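Local atomic coordinates of SmhA (Serratia marcescens, PDB entry 7A27), a protein that is the A component of the tripartite alpha-pore-forming toxin Smh and probably helps to build its membrane pore. Residues A177-S182 against N251-N256. Sequence-based numbering, arbitrary orientation.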
ATOM      1  N   ALA A 177      -6.208  14.636   3.496  1.00 69.67           N
ATOM      2  CA  ALA A 177      -5.538  13.330   3.645  1.00 68.68           C
ATOM      3  C   ALA A 177      -6.464  12.396   4.413  1.00 69.06           C
ATOM      4  O   ALA A 177      -6.581  11.253   3.972  1.00 68.46           O
ATOM      5  CB  ALA A 177      -4.211  13.498   4.330  1.00 68.68           C
ATOM      6  N   LYS A 178      -7.118  12.880   5.478  1.00 70.60           N
ATOM      7  CA  LYS A 178      -8.065  12.076   6.299  1.00 71.58           C
ATOM      8  C   LYS A 178      -9.263  11.658   5.425  1.00 70.85           C
ATOM      9  O   LYS A 178      -9.696  10.486   5.538  1.00 70.91           O
ATOM     10  CB  LYS A 178      -8.479  12.805   7.585  1.00 73.84           C
ATOM     11  CG  LYS A 178      -7.359  13.057   8.583  1.00 76.01           C
ATOM     12  CD  LYS A 178      -7.778  13.089  10.070  1.00 79.90           C
ATOM     13  CE  LYS A 178      -8.629  14.264  10.517  1.00 82.71           C
ATOM     14  NZ  LYS A 178      -7.907  15.555  10.387  1.00 83.64           N
ATOM     15  N   ASN A 179      -9.748  12.557   4.563  1.00 69.63           N
ATOM     16  CA  ASN A 179     -10.882  12.298   3.644  1.00 69.88           C
ATOM     17  C   ASN A 179     -10.492  11.201   2.650  1.00 67.93           C
ATOM     18  O   ASN A 179     -11.256  10.240   2.518  1.00 68.50           O
ATOM     19  CB  ASN A 179     -11.306  13.555   2.887  1.00 72.23           C
ATOM     20  CG  ASN A 179     -11.975  14.612   3.750  1.00 74.39           C
ATOM     21  OD1 ASN A 179     -11.948  15.795   3.403  1.00 75.84           O
ATOM     22  ND2 ASN A 179     -12.589  14.206   4.854  1.00 74.09           N
ATOM     23  N   ILE A 180      -9.350  11.336   1.974  1.00 65.85           N
ATOM     24  CA  ILE A 180      -8.886  10.337   0.961  1.00 64.11           C
ATOM     25  C   ILE A 180      -8.831   8.970   1.633  1.00 64.39           C
ATOM     26  O   ILE A 180      -9.423   8.021   1.084  1.00 65.25           O
ATOM     27  CB  ILE A 180      -7.535  10.718   0.341  1.00 61.55           C
ATOM     28  CG1 ILE A 180      -7.648  12.024  -0.446  1.00 62.26           C
ATOM     29  CG2 ILE A 180      -7.026   9.591  -0.534  1.00 60.10           C
ATOM     30  CD1 ILE A 180      -6.322  12.602  -0.884  1.00 62.26           C
ATOM     31  N   GLN A 181      -8.180   8.895   2.796  1.00 64.11           N
ATOM     32  CA  GLN A 181      -8.035   7.635   3.555  1.00 65.31           C
ATOM     33  C   GLN A 181      -9.424   7.028   3.780  1.00 66.10           C
ATOM     34  O   GLN A 181      -9.569   5.807   3.566  1.00 64.60           O
ATOM     35  CB  GLN A 181      -7.271   7.880   4.854  1.00 66.85           C
ATOM     36  CG  GLN A 181      -6.975   6.612   5.642  1.00 68.40           C
ATOM     37  CD  GLN A 181      -6.027   5.671   4.935  1.00 68.11           C
ATOM     38  OE1 GLN A 181      -4.903   6.028   4.549  1.00 66.41           O
ATOM     39  NE2 GLN A 181      -6.497   4.440   4.799  1.00 69.47           N
ATOM     40  N   SER A 182     -10.422   7.841   4.145  1.00 67.12           N
ATOM     41  CA  SER A 182     -11.807   7.368   4.431  1.00 68.51           C
ATOM     42  C   SER A 182     -12.439   6.756   3.173  1.00 68.85           C
ATOM     43  O   SER A 182     -13.161   5.731   3.306  1.00 68.22           O
ATOM     44  CB  SER A 182     -12.685   8.469   5.018  1.00 68.75           C
ATOM     45  OG  SER A 182     -12.365   8.727   6.377  1.00 67.26           O
ATOM     46  N   ASN A 251     -18.086  14.438   0.301  1.00 74.21           N
ATOM     47  CA  ASN A 251     -18.656  15.799   0.469  1.00 75.21           C
ATOM     48  C   ASN A 251     -17.605  16.698   1.134  1.00 74.14           C
ATOM     49  O   ASN A 251     -17.439  17.819   0.658  1.00 74.56           O
ATOM     50  CB  ASN A 251     -19.989  15.771   1.217  1.00 76.95           C
ATOM     51  CG  ASN A 251     -21.110  15.086   0.452  1.00 78.78           C
ATOM     52  OD1 ASN A 251     -21.000  14.797  -0.743  1.00 78.48           O
ATOM     53  ND2 ASN A 251     -22.216  14.826   1.128  1.00 79.50           N
ATOM     54  N   GLU A 252     -16.932  16.226   2.188  1.00 73.56           N
ATOM     55  CA  GLU A 252     -15.847  16.974   2.886  1.00 74.27           C
ATOM     56  C   GLU A 252     -14.715  17.251   1.890  1.00 72.79           C
ATOM     57  O   GLU A 252     -14.194  18.383   1.862  1.00 72.55           O
ATOM     58  CB  GLU A 252     -15.285  16.226   4.107  1.00 74.65           C
ATOM     59  CG  GLU A 252     -16.097  16.412   5.389  1.00 76.78           C
ATOM     60  CD  GLU A 252     -15.716  15.555   6.601  1.00 76.47           C
ATOM     61  OE1 GLU A 252     -16.639  15.285   7.376  1.00 77.30           O
ATOM     62  OE2 GLU A 252     -14.534  15.185   6.802  1.00 75.50           O
ATOM     63  N   LEU A 253     -14.349  16.252   1.091  1.00 72.30           N
ATOM     64  CA  LEU A 253     -13.250  16.381   0.103  1.00 71.16           C
ATOM     65  C   LEU A 253     -13.585  17.498  -0.891  1.00 71.90           C
ATOM     66  O   LEU A 253     -12.692  18.306  -1.167  1.00 70.83           O
ATOM     67  CB  LEU A 253     -13.022  15.039  -0.602  1.00 70.47           C
ATOM     68  CG  LEU A 253     -11.813  14.973  -1.530  1.00 69.92           C
ATOM     69  CD1 LEU A 253     -10.544  15.392  -0.814  1.00 69.35           C
ATOM     70  CD2 LEU A 253     -11.639  13.578  -2.098  1.00 68.68           C
ATOM     71  N   LYS A 254     -14.821  17.553  -1.392  1.00 73.57           N
ATOM     72  CA  LYS A 254     -15.254  18.590  -2.366  1.00 75.97           C
ATOM     73  C   LYS A 254     -15.098  19.973  -1.714  1.00 75.86           C
ATOM     74  O   LYS A 254     -14.420  20.847  -2.306  1.00 74.64           O
ATOM     75  CB  LYS A 254     -16.692  18.339  -2.838  1.00 78.63           C
ATOM     76  CG  LYS A 254     -17.172  19.267  -3.945  1.00 80.89           C
ATOM     77  CD  LYS A 254     -18.653  19.147  -4.267  1.00 83.40           C
ATOM     78  CE  LYS A 254     -19.106  20.178  -5.285  1.00 85.32           C
ATOM     79  NZ  LYS A 254     -20.572  20.366  -5.264  1.00 87.33           N
ATOM     80  N   ALA A 255     -15.690  20.135  -0.526  1.00 76.17           N
ATOM     81  CA  ALA A 255     -15.675  21.364   0.297  1.00 77.38           C
ATOM     82  C   ALA A 255     -14.226  21.789   0.597  1.00 76.70           C
ATOM     83  O   ALA A 255     -13.904  22.982   0.408  1.00 78.96           O
ATOM     84  CB  ALA A 255     -16.457  21.127   1.558  1.00 77.38           C
ATOM     85  N   ASN A 256     -13.381  20.861   1.042  1.00 73.74           N
ATOM     86  CA  ASN A 256     -11.964  21.147   1.389  1.00 72.17           C
ATOM     87  C   ASN A 256     -11.181  21.583   0.144  1.00 71.09           C
ATOM     88  O   ASN A 256     -10.397  22.530   0.261  1.00 69.55           O
ATOM     89  CB  ASN A 256     -11.328  19.973   2.142  1.00 70.93           C
ATOM     90  CG  ASN A 256     -11.788  19.907   3.585  1.00 71.41           C
ATOM     91  OD1 ASN A 256     -12.189  20.922   4.164  1.00 72.64           O
ATOM     92  ND2 ASN A 256     -11.721  18.723   4.173  1.00 70.44           N
TER
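With chi1 at -70°, Asn179 sets its CG anti to its own carbonyl carbon and sends its amide from helix 160-188 straight at helix 247-268. Glu252 and Asn256, one turn apart on that helix, take the same first rotamer, so both side chains lean in to meet the two ends of this amide. Glu252 then runs extended beyond CG and offers its carboxylate: ND2 of Asn179 donates to OE2 of Glu252 over 2.9 Å. OE2 lies close to the Asn179 amide plane, whereas ND2 meets that oxygen from above the carboxylate plane, the two flat groups being turned 58° apart. At the other end, ND2 of Asn256 donates to OD1 of Asn179 at 3.0 Å, bent at the hydrogen (137°) yet in the carbonyl plane, with the two amides nearly coplanar. One bond at each end fixes which way round the buried Asn179 amide sits. The amide lies against CB of Glu252, 3.7 Å from CG of Asn179. Leu253 differs in rotamer: its CG is anti to the backbone N, which swings the branches toward Ile180, where CD1 of Leu253 comes to 4.5 Å from CG1 of Ile180. This is near-antiparallel helix packing, local axes 9.2 Å apart, held by a buried polar bridge with a looser leucine-isoleucine contact beside it. The side chain of Ile180 is about 10 Å from that of Asn359, a Ca(2+) site seen for this protein but without the ion on this chain. Between the two helices the chain runs through the two-stranded antiparallel sheet 198-206/230-237; Leu253 also packs on Ile176 and Ile183, while Ile180 touches Tyr257 of helix 247-268 and Tyr31 of helix 14-37, bringing a third helix against the pair.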